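Local coordinates for G protein coupled receptor (Arabidopsis thaliana, PDB 3T33) that is a zinc-binding LanC-like protein that may play a role in abscisic acid signalling, at residues A[130-138]-A[150-160]; A[198-206]-A[243-252]. All blocks are in the same frame, centred on the assembly; numbering follows the deposited sequence.

Contact 1: A[130-138]-A[150-160]; sequences YAGVCALGA and YDRYLARFRGI
Tyr153 lays one face of its ring on the backbone of Gly137, whose CA stands 3.7 Å from the ring centroid and 12° off the normal, a CH-pi contact. With CG anti to its own carbonyl carbon (chi1 -77°), the phenol enters a hole lined by Val133, Cys134, Gly137 and Ala138. Because Gly137 has no side chain, the ring can lie directly on the helix. The opposite face of the ring carries Arg156 NH1 toward its rim, and this nitrogen forms a salt bridge with Asp115. This knob-into-hole packing joins helices 130-144 and 147-158, consecutive in the chain, as a nearly antiparallel hairpin; the axes of 130-138 and 150-158 approach to 8.2 Å, at 155° between their N-to-C directions. Such hairpins build the all-helical barrel of the LanC-like family. One turn on, Phe157 turns a ring edge to Ala135, with Ala135 CB 3.8 Å from Phe157 CE2, while Phe157 CB touches Cys134 CB at 3.7 Å. Cys134 SG packs against Arg156 CB (3.6 Å) and lies over a face of the Tyr130 ring. Tyr130 crosses Arg156 at about a right angle, its OH 3.5 Å from Arg156 CB and hydrogen-bonded to Asp115. Along the ring edge, Ile160 CG1 comes to 3.7 Å from Tyr130 CD2. At the other end, the edge of Tyr150 meets the Ala138 carbonyl, Ala138 O to Tyr150 CD1 3.4 Å.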
loop_
_atom_site.group_PDB
_atom_site.type_symbol
_atom_site.label_atom_id
_atom_site.label_comp_id
_atom_site.label_asym_id
_atom_site.label_seq_id
_atom_site.Cartn_x
_atom_site.Cartn_y
_atom_site.Cartn_z
ATOM N N TYR A 130 -12.047 11.975 3.336
ATOM C CA TYR A 130 -13.427 11.635 3.404
ATOM C C TYR A 130 -13.857 10.748 2.240
ATOM O O TYR A 130 -14.862 10.011 2.348
ATOM C CB TYR A 130 -14.209 12.994 3.312
ATOM C CG TYR A 130 -15.685 12.841 3.454
ATOM C CD1 TYR A 130 -16.192 12.154 4.539
ATOM C CD2 TYR A 130 -16.581 13.368 2.507
ATOM C CE1 TYR A 130 -17.587 11.980 4.744
ATOM C CE2 TYR A 130 -18.006 13.224 2.687
ATOM C CZ TYR A 130 -18.503 12.517 3.851
ATOM O OH TYR A 130 -19.866 12.282 4.135
ATOM N N ALA A 131 -13.167 10.884 1.101
ATOM C CA ALA A 131 -13.390 9.980 -0.054
ATOM C C ALA A 131 -13.109 8.531 0.364
ATOM O O ALA A 131 -13.795 7.624 -0.048
ATOM C CB ALA A 131 -12.487 10.395 -1.293
ATOM N N GLY A 132 -12.102 8.330 1.202
ATOM C CA GLY A 132 -11.830 6.991 1.793
ATOM C C GLY A 132 -13.041 6.431 2.511
ATOM O O GLY A 132 -13.452 5.284 2.274
ATOM N N VAL A 133 -13.625 7.238 3.392
ATOM C CA VAL A 133 -14.842 6.867 4.185
ATOM C C VAL A 133 -16.020 6.524 3.290
ATOM O O VAL A 133 -16.692 5.487 3.455
ATOM C CB VAL A 133 -15.270 8.030 5.105
ATOM C CG1 VAL A 133 -16.588 7.705 5.847
ATOM C CG2 VAL A 133 -14.133 8.388 6.054
ATOM N N CYS A 134 -16.284 7.388 2.320
ATOM C CA CYS A 134 -17.379 7.149 1.426
ATOM C C CYS A 134 -17.162 5.984 0.509
ATOM O O CYS A 134 -18.118 5.313 0.134
ATOM C CB CYS A 134 -17.622 8.410 0.593
ATOM S SG CYS A 134 -18.244 9.848 1.620
ATOM N N ALA A 135 -15.941 5.767 0.037
ATOM C CA ALA A 135 -15.775 4.727 -0.974
ATOM C C ALA A 135 -15.852 3.369 -0.297
ATOM O O ALA A 135 -16.476 2.470 -0.831
ATOM C CB ALA A 135 -14.456 4.892 -1.737
ATOM N N LEU A 136 -15.299 3.227 0.909
ATOM C CA LEU A 136 -15.419 1.963 1.624
ATOM C C LEU A 136 -16.866 1.748 2.013
ATOM O O LEU A 136 -17.423 0.682 1.894
ATOM C CB LEU A 136 -14.577 1.969 2.893
ATOM C CG LEU A 136 -13.933 0.691 3.433
ATOM C CD1 LEU A 136 -13.578 0.689 4.935
ATOM C CD2 LEU A 136 -14.506 -0.638 2.951
ATOM N N GLY A 137 -17.506 2.786 2.487
ATOM C CA GLY A 137 -18.916 2.667 2.871
ATOM C C GLY A 137 -19.693 2.074 1.734
ATOM O O GLY A 137 -20.436 1.113 1.943
ATOM N N ALA A 138 -19.537 2.660 0.534
ATOM C CA ALA A 138 -20.325 2.268 -0.622
ATOM C C ALA A 138 -19.997 0.833 -1.086
ATOM O O ALA A 138 -20.851 0.114 -1.523
ATOM C CB ALA A 138 -20.093 3.272 -1.808
ATOM N N TYR A 150 -25.955 2.100 0.128
ATOM C CA TYR A 150 -25.023 2.314 -0.939
ATOM C C TYR A 150 -25.211 3.711 -1.561
ATOM O O TYR A 150 -24.200 4.446 -1.748
ATOM C CB TYR A 150 -25.182 1.254 -2.001
ATOM C CG TYR A 150 -24.577 1.640 -3.329
ATOM C CD1 TYR A 150 -23.196 1.732 -3.466
ATOM C CD2 TYR A 150 -25.372 1.836 -4.468
ATOM C CE1 TYR A 150 -22.631 2.032 -4.651
ATOM C CE2 TYR A 150 -24.789 2.156 -5.693
ATOM C CZ TYR A 150 -23.423 2.266 -5.770
ATOM O OH TYR A 150 -22.755 2.590 -6.947
ATOM N N ASP A 151 -26.488 4.062 -1.865
ATOM C CA ASP A 151 -26.825 5.335 -2.519
ATOM C C ASP A 151 -26.409 6.444 -1.631
ATOM O O ASP A 151 -25.863 7.478 -2.078
ATOM C CB ASP A 151 -28.306 5.461 -2.725
ATOM C CG ASP A 151 -28.839 4.450 -3.737
ATOM O OD1 ASP A 151 -28.100 4.063 -4.681
ATOM O OD2 ASP A 151 -30.016 4.079 -3.583
ATOM N N ARG A 152 -26.622 6.224 -0.350
ATOM C CA ARG A 152 -26.348 7.267 0.587
ATOM C C ARG A 152 -24.838 7.578 0.650
ATOM O O ARG A 152 -24.453 8.757 0.693
ATOM C CB ARG A 152 -26.988 6.929 1.939
ATOM C CG ARG A 152 -26.229 7.420 3.193
ATOM C CD ARG A 152 -26.919 6.901 4.499
ATOM N NE ARG A 152 -25.931 6.664 5.561
ATOM C CZ ARG A 152 -26.123 5.902 6.639
ATOM N NH1 ARG A 152 -27.278 5.267 6.831
ATOM N NH2 ARG A 152 -25.128 5.768 7.518
ATOM N N TYR A 153 -23.980 6.558 0.658
ATOM C CA TYR A 153 -22.524 6.851 0.632
ATOM C C TYR A 153 -22.074 7.359 -0.748
ATOM O O TYR A 153 -21.168 8.165 -0.854
ATOM C CB TYR A 153 -21.664 5.647 0.995
ATOM C CG TYR A 153 -21.605 5.334 2.467
ATOM C CD1 TYR A 153 -20.924 6.169 3.360
ATOM C CD2 TYR A 153 -22.241 4.171 2.969
ATOM C CE1 TYR A 153 -20.893 5.888 4.728
ATOM C CE2 TYR A 153 -22.196 3.865 4.319
ATOM C CZ TYR A 153 -21.510 4.707 5.191
ATOM O OH TYR A 153 -21.519 4.393 6.523
ATOM N N LEU A 154 -22.696 6.832 -1.784
ATOM C CA LEU A 154 -22.470 7.304 -3.133
ATOM C C LEU A 154 -22.804 8.807 -3.331
ATOM O O LEU A 154 -22.018 9.531 -3.989
ATOM C CB LEU A 154 -23.252 6.449 -4.090
ATOM C CG LEU A 154 -23.027 6.792 -5.551
ATOM C CD1 LEU A 154 -21.564 6.685 -5.842
ATOM C CD2 LEU A 154 -23.854 5.935 -6.435
ATOM N N ALA A 155 -23.924 9.264 -2.745
ATOM C CA ALA A 155 -24.314 10.701 -2.724
ATOM C C ALA A 155 -23.290 11.539 -1.932
ATOM O O ALA A 155 -22.932 12.652 -2.340
ATOM C CB ALA A 155 -25.769 10.887 -2.135
ATOM N N ARG A 156 -22.799 11.011 -0.811
ATOM C CA ARG A 156 -21.811 11.743 -0.068
ATOM C C ARG A 156 -20.518 11.789 -0.856
ATOM O O ARG A 156 -19.805 12.814 -0.863
ATOM C CB ARG A 156 -21.568 11.122 1.296
ATOM C CG ARG A 156 -22.723 11.322 2.275
ATOM C CD ARG A 156 -22.667 10.208 3.347
ATOM N NE ARG A 156 -23.812 10.209 4.265
ATOM C CZ ARG A 156 -24.157 9.172 5.035
ATOM N NH1 ARG A 156 -23.449 8.036 5.001
ATOM N NH2 ARG A 156 -25.213 9.256 5.841
ATOM N N PHE A 157 -20.211 10.715 -1.568
ATOM C CA PHE A 157 -18.944 10.719 -2.259
ATOM C C PHE A 157 -19.056 11.781 -3.406
ATOM O O PHE A 157 -18.176 12.575 -3.616
ATOM C CB PHE A 157 -18.631 9.350 -2.856
ATOM C CG PHE A 157 -17.220 9.261 -3.400
ATOM C CD1 PHE A 157 -16.739 10.190 -4.303
ATOM C CD2 PHE A 157 -16.362 8.263 -2.999
ATOM C CE1 PHE A 157 -15.436 10.117 -4.772
ATOM C CE2 PHE A 157 -15.088 8.191 -3.495
ATOM C CZ PHE A 157 -14.617 9.119 -4.352
ATOM N N ARG A 158 -20.151 11.740 -4.138
ATOM C CA ARG A 158 -20.424 12.649 -5.240
ATOM C C ARG A 158 -20.556 14.138 -4.855
ATOM O O ARG A 158 -20.459 15.011 -5.759
ATOM C CB ARG A 158 -21.695 12.196 -5.916
ATOM C CG ARG A 158 -21.516 10.936 -6.783
ATOM C CD ARG A 158 -22.811 10.644 -7.426
ATOM N NE ARG A 158 -22.718 9.534 -8.334
ATOM C CZ ARG A 158 -23.775 8.871 -8.798
ATOM N NH1 ARG A 158 -25.020 9.181 -8.408
ATOM N NH2 ARG A 158 -23.591 7.902 -9.660
ATOM N N GLY A 159 -20.761 14.420 -3.556
ATOM C CA GLY A 159 -20.774 15.807 -3.035
ATOM C C GLY A 159 -19.386 16.394 -2.796
ATOM O O GLY A 159 -19.221 17.624 -2.561
ATOM N N ILE A 160 -18.361 15.552 -2.854
ATOM C CA ILE A 160 -17.009 16.063 -2.637
ATOM C C ILE A 160 -16.587 17.030 -3.734
ATOM O O ILE A 160 -16.781 16.762 -4.917
ATOM C CB ILE A 160 -15.964 14.888 -2.450
ATOM C CG1 ILE A 160 -16.197 14.166 -1.102
ATOM C CG2 ILE A 160 -14.541 15.382 -2.477
ATOM C CD1 ILE A 160 -15.641 12.728 -1.042
#

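Contact 2: A[198-206]-A[243-252]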
loop_
_atom_site.group_PDB
_atom_site.type_symbol
_atom_site.label_atom_id
_atom_site.label_comp_id
_atom_site.label_asym_id
_atom_site.label_seq_id
_atom_site.Cartn_x
_atom_site.Cartn_y
_atom_site.Cartn_z
ATOM N N MET A 198 -13.560 12.342 -13.380
ATOM C CA MET A 198 -12.237 11.717 -13.173
ATOM C C MET A 198 -11.274 12.203 -14.253
ATOM O O MET A 198 -10.126 12.556 -13.973
ATOM C CB MET A 198 -12.335 10.169 -13.149
ATOM C CG MET A 198 -13.242 9.595 -12.056
ATOM S SD MET A 198 -13.550 7.828 -12.379
ATOM C CE MET A 198 -11.919 7.185 -12.087
ATOM N N ARG A 199 -11.730 12.217 -15.493
ATOM C CA ARG A 199 -10.910 12.778 -16.588
ATOM C C ARG A 199 -10.486 14.240 -16.320
ATOM O O ARG A 199 -9.317 14.622 -16.516
ATOM C CB ARG A 199 -11.653 12.637 -17.899
ATOM C CG ARG A 199 -10.868 13.141 -19.126
ATOM C CD ARG A 199 -9.498 12.454 -19.286
ATOM N NE ARG A 199 -8.705 13.170 -20.264
ATOM C CZ ARG A 199 -7.480 12.871 -20.654
ATOM N NH1 ARG A 199 -6.832 11.802 -20.167
ATOM N NH2 ARG A 199 -6.905 13.661 -21.563
ATOM N N SER A 200 -11.386 15.034 -15.741
ATOM C CA SER A 200 -11.037 16.423 -15.475
ATOM C C SER A 200 -9.932 16.519 -14.462
ATOM O O SER A 200 -9.077 17.382 -14.547
ATOM C CB SER A 200 -12.259 17.209 -14.980
ATOM O OG SER A 200 -11.793 18.008 -13.899
ATOM N N VAL A 201 -9.935 15.624 -13.474
ATOM C CA VAL A 201 -8.860 15.652 -12.449
ATOM C C VAL A 201 -7.533 15.250 -13.079
ATOM O O VAL A 201 -6.483 15.817 -12.773
ATOM C CB VAL A 201 -9.235 14.777 -11.182
ATOM C CG1 VAL A 201 -8.177 14.792 -10.122
ATOM C CG2 VAL A 201 -10.529 15.248 -10.623
ATOM N N VAL A 202 -7.602 14.298 -14.005
ATOM C CA VAL A 202 -6.433 13.857 -14.761
ATOM C C VAL A 202 -5.825 15.057 -15.562
ATOM O O VAL A 202 -4.607 15.304 -15.515
ATOM C CB VAL A 202 -6.788 12.656 -15.736
ATOM C CG1 VAL A 202 -5.636 12.418 -16.758
ATOM C CG2 VAL A 202 -7.088 11.357 -14.929
ATOM N N GLU A 203 -6.672 15.786 -16.294
ATOM C CA GLU A 203 -6.170 16.902 -17.105
ATOM C C GLU A 203 -5.546 17.994 -16.238
ATOM O O GLU A 203 -4.450 18.469 -16.537
ATOM C CB GLU A 203 -7.250 17.423 -18.030
ATOM C CG GLU A 203 -7.624 16.414 -19.103
ATOM C CD GLU A 203 -8.870 16.814 -19.812
ATOM O OE1 GLU A 203 -9.395 17.875 -19.422
ATOM O OE2 GLU A 203 -9.329 16.083 -20.744
ATOM N N GLU A 204 -6.124 18.254 -15.077
ATOM C CA GLU A 204 -5.492 19.197 -14.150
ATOM C C GLU A 204 -4.192 18.671 -13.661
ATOM O O GLU A 204 -3.267 19.439 -13.381
ATOM C CB GLU A 204 -6.395 19.553 -12.984
ATOM C CG GLU A 204 -5.757 20.377 -11.850
ATOM C CD GLU A 204 -5.234 21.841 -12.240
ATOM O OE1 GLU A 204 -5.633 22.397 -13.290
ATOM O OE2 GLU A 204 -4.434 22.429 -11.450
ATOM N N ILE A 205 -4.106 17.350 -13.493
ATOM C CA ILE A 205 -2.834 16.784 -13.086
ATOM C C ILE A 205 -1.774 16.974 -14.196
ATOM O O ILE A 205 -0.643 17.311 -13.891
ATOM C CB ILE A 205 -2.963 15.295 -12.510
ATOM C CG1 ILE A 205 -3.636 15.304 -11.103
ATOM C CG2 ILE A 205 -1.583 14.652 -12.365
ATOM C CD1 ILE A 205 -4.232 14.001 -10.617
ATOM N N PHE A 206 -2.111 16.702 -15.461
ATOM C CA PHE A 206 -1.099 16.850 -16.543
ATOM C C PHE A 206 -0.767 18.330 -16.765
ATOM O O PHE A 206 0.403 18.700 -16.833
ATOM C CB PHE A 206 -1.541 16.204 -17.839
ATOM C CG PHE A 206 -1.301 14.739 -17.863
ATOM C CD1 PHE A 206 -0.015 14.244 -18.033
ATOM C CD2 PHE A 206 -2.347 13.849 -17.675
ATOM C CE1 PHE A 206 0.227 12.885 -18.024
ATOM C CE2 PHE A 206 -2.116 12.487 -17.669
ATOM C CZ PHE A 206 -0.806 12.002 -17.846
ATOM N N LEU A 243 -2.056 7.665 -12.337
ATOM C CA LEU A 243 -2.334 7.989 -13.708
ATOM C C LEU A 243 -2.349 6.733 -14.538
ATOM O O LEU A 243 -3.186 6.601 -15.414
ATOM C CB LEU A 243 -1.334 9.019 -14.243
ATOM C CG LEU A 243 -1.487 10.436 -13.647
ATOM C CD1 LEU A 243 -0.352 11.246 -14.193
ATOM C CD2 LEU A 243 -2.885 11.104 -13.968
ATOM N N MET A 244 -1.487 5.761 -14.225
ATOM C CA MET A 244 -1.471 4.530 -15.040
ATOM C C MET A 244 -2.728 3.737 -14.920
ATOM O O MET A 244 -2.969 2.842 -15.719
ATOM C CB MET A 244 -0.257 3.659 -14.757
ATOM C CG MET A 244 1.021 4.422 -15.118
ATOM S SD MET A 244 2.493 3.434 -14.896
ATOM C CE MET A 244 2.918 3.825 -13.185
ATOM N N HIS A 245 -3.542 4.065 -13.924
ATOM C CA HIS A 245 -4.760 3.319 -13.707
ATOM C C HIS A 245 -5.947 3.858 -14.473
ATOM O O HIS A 245 -7.043 3.294 -14.320
ATOM C CB HIS A 245 -5.060 3.184 -12.238
ATOM C CG HIS A 245 -4.175 2.210 -11.536
ATOM N ND1 HIS A 245 -4.401 0.844 -11.553
ATOM C CD2 HIS A 245 -3.043 2.389 -10.833
ATOM C CE1 HIS A 245 -3.448 0.229 -10.882
ATOM N NE2 HIS A 245 -2.607 1.141 -10.435
ATOM N N THR A 246 -5.730 4.884 -15.323
ATOM C CA THR A 246 -6.803 5.559 -16.108
ATOM C C THR A 246 -6.468 5.513 -17.595
ATOM O O THR A 246 -5.374 5.088 -17.988
ATOM C CB THR A 246 -6.964 7.111 -15.794
ATOM O OG1 THR A 246 -5.731 7.810 -16.078
ATOM C CG2 THR A 246 -7.251 7.369 -14.402
ATOM N N GLU A 247 -7.378 6.009 -18.430
ATOM C CA GLU A 247 -7.180 5.925 -19.864
ATOM C C GLU A 247 -6.360 7.117 -20.290
ATOM O O GLU A 247 -6.891 8.194 -20.421
ATOM C CB GLU A 247 -8.536 5.932 -20.590
ATOM C CG GLU A 247 -9.501 4.852 -20.103
ATOM C CD GLU A 247 -8.794 3.491 -20.032
ATOM O OE1 GLU A 247 -8.589 2.951 -18.898
ATOM O OE2 GLU A 247 -8.398 2.988 -21.126
ATOM N N LEU A 248 -5.065 6.955 -20.489
ATOM C CA LEU A 248 -4.282 8.079 -20.993
ATOM C C LEU A 248 -4.356 8.184 -22.511
ATOM O O LEU A 248 -4.660 7.203 -23.203
ATOM C CB LEU A 248 -2.821 7.996 -20.522
ATOM C CG LEU A 248 -2.597 7.695 -19.040
ATOM C CD1 LEU A 248 -1.100 7.477 -18.727
ATOM C CD2 LEU A 248 -3.147 8.816 -18.215
ATOM N N GLU A 249 -4.100 9.398 -23.007
ATOM C CA GLU A 249 -3.798 9.701 -24.407
ATOM C C GLU A 249 -2.303 9.400 -24.683
ATOM O O GLU A 249 -1.506 9.395 -23.730
ATOM C CB GLU A 249 -4.057 11.209 -24.643
ATOM C CG GLU A 249 -5.514 11.608 -24.526
ATOM C CD GLU A 249 -6.312 11.230 -25.764
ATOM O OE1 GLU A 249 -6.254 12.005 -26.760
ATOM O OE2 GLU A 249 -7.001 10.180 -25.761
ATOM N N PRO A 250 -1.898 9.209 -25.985
ATOM C CA PRO A 250 -0.481 8.938 -26.303
ATOM C C PRO A 250 0.557 9.892 -25.650
ATOM O O PRO A 250 1.499 9.428 -24.971
ATOM C CB PRO A 250 -0.462 9.008 -27.832
ATOM C CG PRO A 250 -1.821 8.472 -28.229
ATOM C CD PRO A 250 -2.742 9.116 -27.204
ATOM N N ASP A 251 0.376 11.203 -25.784
ATOM C CA ASP A 251 1.333 12.170 -25.189
ATOM C C ASP A 251 1.355 12.141 -23.659
ATOM O O ASP A 251 2.385 12.405 -23.057
ATOM C CB ASP A 251 1.002 13.591 -25.643
ATOM C CG ASP A 251 -0.453 13.908 -25.438
ATOM O OD1 ASP A 251 -1.235 13.427 -26.291
ATOM O OD2 ASP A 251 -0.819 14.567 -24.411
ATOM N N GLU A 252 0.219 11.832 -23.035
ATOM C CA GLU A 252 0.181 11.588 -21.586
ATOM C C GLU A 252 1.000 10.336 -21.205
ATOM O O GLU A 252 1.750 10.345 -20.224
ATOM C CB GLU A 252 -1.277 11.487 -21.117
ATOM C CG GLU A 252 -2.023 12.846 -21.166
ATOM C CD GLU A 252 -3.532 12.730 -21.166
ATOM O OE1 GLU A 252 -4.075 11.608 -21.056
ATOM O OE2 GLU A 252 -4.198 13.784 -21.281
#
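One face of the Phe206 ring is covered by the aliphatic part of Glu252, whose CG sits 3.5 Å from the centroid; the carboxylate beyond is turned only 10° from the ring plane. Leu248 CD2 (3.9 Å from Phe206 CE2) and, from the ring's own helix, Val202 CG1 lie at the edge. Leu243 CD1 comes within 3.8 Å of Phe206 CZ. Glu252, extended beyond CG, carries its carboxylate past the ring to the end of the Arg199 guanidinium. Arg199 NH1 donates to OE1 of Glu252 at 2.9 Å, nearly straight (168°) and in the guanidinium plane, while Arg199 NH2 reaches Glu252 OE2 at 2.7 Å on its syn lone pair, with a more bent N-H. The two planes are 38° apart, making this end-on pair twisted. Arg199 NE also holds Glu203 OE2 at 3.0 Å, so two carboxylates should steady the guanidinium and share its charge. Glu252 OE1 takes a second bond, from Glu249 N, above the carboxylate plane. Farther along, Val202 CG2 meets Thr246 tip to tip. Glu249 is the N-cap residue of helix 250-265, and the return bond from its backbone N to Glu252, three residues on, is the N-cap-to-N3 half of a capping box.

How the contacts relate
Contact 1 closes before contact 2 opens along the chain, within the same LanC-like family region. Their centres are 23 Å apart and their nearest atoms about 8 Å, so they do not touch; helix 174-188 links them, meeting Ala131, Ala138, Tyr150 and Phe157 of contact 1 and Met198 of contact 2. Each centre lies about 21 Å from the centre of the chain, remote from the zinc ion held by Cys288, Cys333 and His334. Residues 130-138 and 150-160 pack two neighbouring helices through mostly buried side chains, whereas 198-206 and 243-252 join a helix to the connection between helices 236-244 and 250-265, with its flanking helix ends, through a partly buried interface with a salt-bridge network.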